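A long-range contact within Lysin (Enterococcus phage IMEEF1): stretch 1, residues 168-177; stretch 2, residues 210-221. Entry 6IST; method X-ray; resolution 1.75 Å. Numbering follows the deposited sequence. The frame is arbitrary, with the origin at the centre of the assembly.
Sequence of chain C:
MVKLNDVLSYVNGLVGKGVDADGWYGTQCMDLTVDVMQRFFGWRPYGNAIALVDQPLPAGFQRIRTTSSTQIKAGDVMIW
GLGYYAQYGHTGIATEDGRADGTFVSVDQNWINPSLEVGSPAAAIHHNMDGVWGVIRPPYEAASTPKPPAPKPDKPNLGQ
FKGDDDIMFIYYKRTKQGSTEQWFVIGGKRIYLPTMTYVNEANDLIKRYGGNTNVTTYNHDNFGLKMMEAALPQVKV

Stretch 1 (168-177) MFIYYKRTKQ
Stretch 2, residues 210-221: GGNTNVTTYNHD

Residues 168-177 and 210-221 of the lysin pack side by side in the same N-to-C direction, burying 769 Å² between them, both sides summed. Strand 169-174 and the strand ending at Asn-219 run parallel, their axes inclined by 29° and 4.5 Å apart at closest approach. The register pairs Tyr-172 with Thr-217, Lys-173 with Tyr-218 and Arg-174 with Asn-219, with CA-CA distances of 4.4, 4.9 and 4.8 Å. Backbone torsions are extended, for example -111/151 at Tyr-172 and -114/136 at Tyr-218.

Tyr-172, one of the two residues most covered by the contact, anchors this ladder. Its N donates to Thr-216 O (2.9 Å, 172°) and its O accepts from Tyr-218 N (2.9 Å), so that its backbone brackets Thr-217, as parallel pairing requires; Thr-217 CA also approaches Tyr-172 O at 3.3 Å in a CA-H...O contact. The Tyr-172 side chain (chi1 -53°, m; chi2 -26°) lies on the same sheet face as those of Thr-217 and Arg-174. Val-215 (chi1 173°, t) places CG1 over one face of the Tyr-172 ring, 3.4 Å from Tyr-172 CZ and 3.7 Å from the ring centroid, a CH-pi contact, while Thr-217 OG1 sits at the ring edge, 3.4 Å from Tyr-172 CD2.

The ladder continues through Arg-174, whose N donates to Tyr-218 O (2.9 Å, 172°). Its O receives a weak bond from His-220 N (3.0 Å, 128°), a bent bond between the last residue of one strand and the first residue beyond the other. The CA-to-CB bond of His-220 (phi/psi -54/-27; chi1 62°, p; chi2 84°) points toward the first stretch, and the residue is covered about as extensively as Tyr-172. Lys-176 CG lies over one face of the imidazole, 3.6 Å from its centroid, in a second CH-pi contact, and Lys-176 N is 3.3 Å from His-220 CD2.

On the sheet face opposite Tyr-172, Tyr-218 (chi1 -63°, m; chi2 79°) brings CE1 to 3.8 Å from Tyr-171 CB. The rings of Tyr-171 (chi1 68°, p) and Tyr-218 have perpendicular planes and centroids 5.9 Å apart.

Before the ladder, Asn-212 N donates to Met-168 O (2.9 Å). Gly-211 CA lies 3.3 Å from the same oxygen, and a CB there would fall 2.8 Å from Met-168 O, a clash that the glycine avoids. Between these sites the direct pairing lapses: Ile-170 O and Asn-214 O, both acceptors, stand 3.2 Å apart, and two waters bridge the gap: the oxygen of one accepts from Ile-170 N (2.9 Å) and lies 2.8 Å from both Asn-212 O and Asn-214 O, and the oxygen of the other accepts from Thr-216 N (3.0 Å) and lies 2.7 Å from Ile-170 O.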

# COMPACT_ATOMS: atom_id res chain seq x y z
N MET C 168 -0.26 -1.52 -5.34
CA MET C 168 0.36 -0.29 -5.80
C MET C 168 0.32 0.65 -4.59
O MET C 168 -0.77 0.88 -4.07
CB MET C 168 -0.50 0.31 -6.91
CG MET C 168 0.18 0.92 -8.08
SD MET C 168 -1.08 1.57 -9.23
CE MET C 168 -1.30 0.09 -10.18
N PHE C 169 1.46 1.16 -4.13
CA PHE C 169 1.49 2.13 -3.03
C PHE C 169 2.87 2.82 -3.00
O PHE C 169 3.77 2.40 -3.71
CB PHE C 169 1.20 1.50 -1.71
CG PHE C 169 2.11 0.36 -1.35
CD1 PHE C 169 3.24 0.60 -0.66
CD2 PHE C 169 1.77 -0.96 -1.67
CE1 PHE C 169 4.06 -0.44 -0.28
CE2 PHE C 169 2.60 -2.04 -1.32
CZ PHE C 169 3.75 -1.75 -0.61
N ILE C 170 3.00 3.87 -2.19
CA ILE C 170 4.28 4.56 -1.98
C ILE C 170 4.67 4.37 -0.57
O ILE C 170 3.82 4.36 0.31
CB ILE C 170 4.10 6.08 -2.23
CG1 ILE C 170 4.00 6.36 -3.75
CG2 ILE C 170 5.24 6.93 -1.63
CD1 ILE C 170 3.58 7.73 -4.15
N TYR C 171 5.97 4.30 -0.33
CA TYR C 171 6.53 4.26 1.00
C TYR C 171 7.72 5.15 0.99
O TYR C 171 8.28 5.46 -0.10
CB TYR C 171 6.84 2.86 1.53
CG TYR C 171 7.95 2.14 0.83
CD1 TYR C 171 9.28 2.37 1.20
CD2 TYR C 171 7.68 1.29 -0.23
CE1 TYR C 171 10.30 1.76 0.52
CE2 TYR C 171 8.71 0.63 -0.89
CZ TYR C 171 10.01 0.87 -0.52
OH TYR C 171 11.03 0.23 -1.26
N TYR C 172 8.10 5.61 2.17
CA TYR C 172 9.28 6.44 2.28
C TYR C 172 10.31 5.68 2.98
O TYR C 172 10.05 4.91 3.87
CB TYR C 172 9.09 7.75 3.01
CG TYR C 172 7.99 8.63 2.56
CD1 TYR C 172 7.50 8.62 1.27
CD2 TYR C 172 7.48 9.56 3.41
CE1 TYR C 172 6.47 9.49 0.87
CE2 TYR C 172 6.47 10.44 3.02
CZ TYR C 172 5.98 10.42 1.76
OH TYR C 172 4.96 11.31 1.40
N LYS C 173 11.56 6.00 2.65
CA LYS C 173 12.71 5.31 3.31
C LYS C 173 13.69 6.38 3.83
O LYS C 173 14.02 7.33 3.14
CB LYS C 173 13.42 4.37 2.32
CG LYS C 173 14.74 3.75 2.78
CD LYS C 173 15.43 3.03 1.62
CE LYS C 173 16.65 2.26 2.16
NZ LYS C 173 17.25 1.33 1.16
N ARG C 174 14.04 6.26 5.09
CA ARG C 174 15.00 7.14 5.73
C ARG C 174 16.33 6.44 5.59
O ARG C 174 16.52 5.35 6.11
CB ARG C 174 14.63 7.29 7.22
CG ARG C 174 15.47 8.30 7.96
CD ARG C 174 15.17 9.69 7.51
NE ARG C 174 15.89 10.68 8.28
CZ ARG C 174 15.98 11.97 7.96
NH1 ARG C 174 15.40 12.44 6.85
NH2 ARG C 174 16.66 12.79 8.77
N THR C 175 17.23 7.04 4.85
CA THR C 175 18.48 6.37 4.48
C THR C 175 19.50 6.54 5.60
O THR C 175 19.37 7.43 6.40
CB THR C 175 19.05 6.96 3.19
OG1 THR C 175 19.28 8.35 3.37
CG2 THR C 175 18.08 6.75 2.03
N LYS C 176 20.50 5.67 5.63
CA LYS C 176 21.67 5.76 6.56
C LYS C 176 22.23 7.16 6.60
O LYS C 176 22.55 7.65 7.65
CB LYS C 176 22.83 4.87 6.08
CG LYS C 176 23.03 3.55 6.80
CD LYS C 176 24.51 3.13 6.90
CE LYS C 176 25.42 3.44 5.70
NZ LYS C 176 24.97 2.95 4.36
N GLN C 177 22.38 7.78 5.44
CA GLN C 177 22.95 9.12 5.37
C GLN C 177 22.00 10.24 5.80
O GLN C 177 22.38 11.41 5.74
CB GLN C 177 23.49 9.38 3.96
CG GLN C 177 22.45 9.35 2.85
CD GLN C 177 22.28 7.98 2.16
OE1 GLN C 177 22.62 6.91 2.71
NE2 GLN C 177 21.74 8.02 0.95
N GLY C 210 -6.83 2.17 -8.19
CA GLY C 210 -7.22 1.77 -6.84
C GLY C 210 -6.07 1.24 -6.03
O GLY C 210 -6.20 0.22 -5.39
N GLY C 211 -4.93 1.90 -6.10
CA GLY C 211 -3.83 1.59 -5.20
C GLY C 211 -4.12 2.02 -3.78
O GLY C 211 -5.11 2.68 -3.54
N ASN C 212 -3.22 1.70 -2.85
CA ASN C 212 -3.37 2.00 -1.44
C ASN C 212 -2.72 3.33 -1.17
O ASN C 212 -1.59 3.57 -1.65
CB ASN C 212 -2.67 0.92 -0.62
CG ASN C 212 -3.03 0.99 0.84
OD1 ASN C 212 -2.77 1.99 1.51
ND2 ASN C 212 -3.70 -0.03 1.33
N THR C 213 -3.41 4.25 -0.48
CA THR C 213 -2.85 5.60 -0.23
C THR C 213 -2.12 5.76 1.09
O THR C 213 -1.76 6.88 1.43
CB THR C 213 -3.95 6.66 -0.27
OG1 THR C 213 -5.00 6.22 0.61
CG2 THR C 213 -4.46 6.83 -1.71
N ASN C 214 -1.89 4.67 1.81
CA ASN C 214 -1.05 4.67 3.03
C ASN C 214 0.33 5.20 2.74
O ASN C 214 0.98 4.76 1.80
CB ASN C 214 -0.82 3.24 3.57
CG ASN C 214 0.05 3.20 4.85
OD1 ASN C 214 1.33 3.27 4.83
ND2 ASN C 214 -0.62 2.99 5.98
N VAL C 215 0.84 5.98 3.65
CA VAL C 215 2.22 6.48 3.58
C VAL C 215 2.89 6.30 4.91
O VAL C 215 2.44 6.83 5.93
CB VAL C 215 2.25 7.96 3.19
CG1 VAL C 215 3.65 8.52 3.28
CG2 VAL C 215 1.76 8.13 1.77
N THR C 216 3.95 5.52 4.92
CA THR C 216 4.70 5.27 6.12
C THR C 216 6.18 5.49 5.73
O THR C 216 6.54 5.20 4.59
CB THR C 216 4.47 3.79 6.56
OG1 THR C 216 3.05 3.56 6.79
CG2 THR C 216 5.18 3.44 7.81
N THR C 217 6.97 5.82 6.71
CA THR C 217 8.44 5.91 6.55
C THR C 217 9.10 4.76 7.28
O THR C 217 8.82 4.49 8.48
CB THR C 217 8.93 7.21 7.17
OG1 THR C 217 8.32 8.31 6.51
CG2 THR C 217 10.41 7.40 7.05
N TYR C 218 10.05 4.09 6.60
CA TYR C 218 10.82 3.01 7.22
C TYR C 218 12.26 3.42 7.36
O TYR C 218 12.83 3.99 6.42
CB TYR C 218 10.77 1.77 6.30
CG TYR C 218 9.37 1.25 6.11
CD1 TYR C 218 8.52 1.88 5.23
CD2 TYR C 218 8.90 0.21 6.88
CE1 TYR C 218 7.21 1.40 5.04
CE2 TYR C 218 7.61 -0.28 6.71
CZ TYR C 218 6.76 0.32 5.82
OH TYR C 218 5.46 -0.18 5.68
N ASN C 219 12.88 3.16 8.51
CA ASN C 219 14.34 3.36 8.61
C ASN C 219 15.01 2.27 7.80
O ASN C 219 14.49 1.21 7.63
CB ASN C 219 14.84 3.26 10.06
CG ASN C 219 14.32 4.39 10.91
OD1 ASN C 219 14.46 5.58 10.55
ND2 ASN C 219 13.68 4.04 12.02
N HIS C 220 16.15 2.58 7.24
CA HIS C 220 16.80 1.64 6.38
C HIS C 220 17.06 0.23 6.95
O HIS C 220 17.13 -0.74 6.19
CB HIS C 220 18.15 2.25 5.92
CG HIS C 220 19.08 2.52 7.06
ND1 HIS C 220 19.89 1.54 7.59
CD2 HIS C 220 19.23 3.60 7.84
CE1 HIS C 220 20.53 2.02 8.63
NE2 HIS C 220 20.17 3.28 8.79
N ASP C 221 17.17 0.10 8.28
CA ASP C 221 17.40 -1.17 8.96
C ASP C 221 16.11 -1.86 9.47
O ASP C 221 16.15 -2.92 10.07
CB ASP C 221 18.32 -0.92 10.15
CG ASP C 221 17.72 0.07 11.16
OD1 ASP C 221 17.29 1.21 10.78
OD2 ASP C 221 17.67 -0.29 12.34
O HOH W 1 0.67 5.10 -0.94
O HOH W 2 3.54 3.39 2.80
O HOH W 3 17.32 -1.08 3.46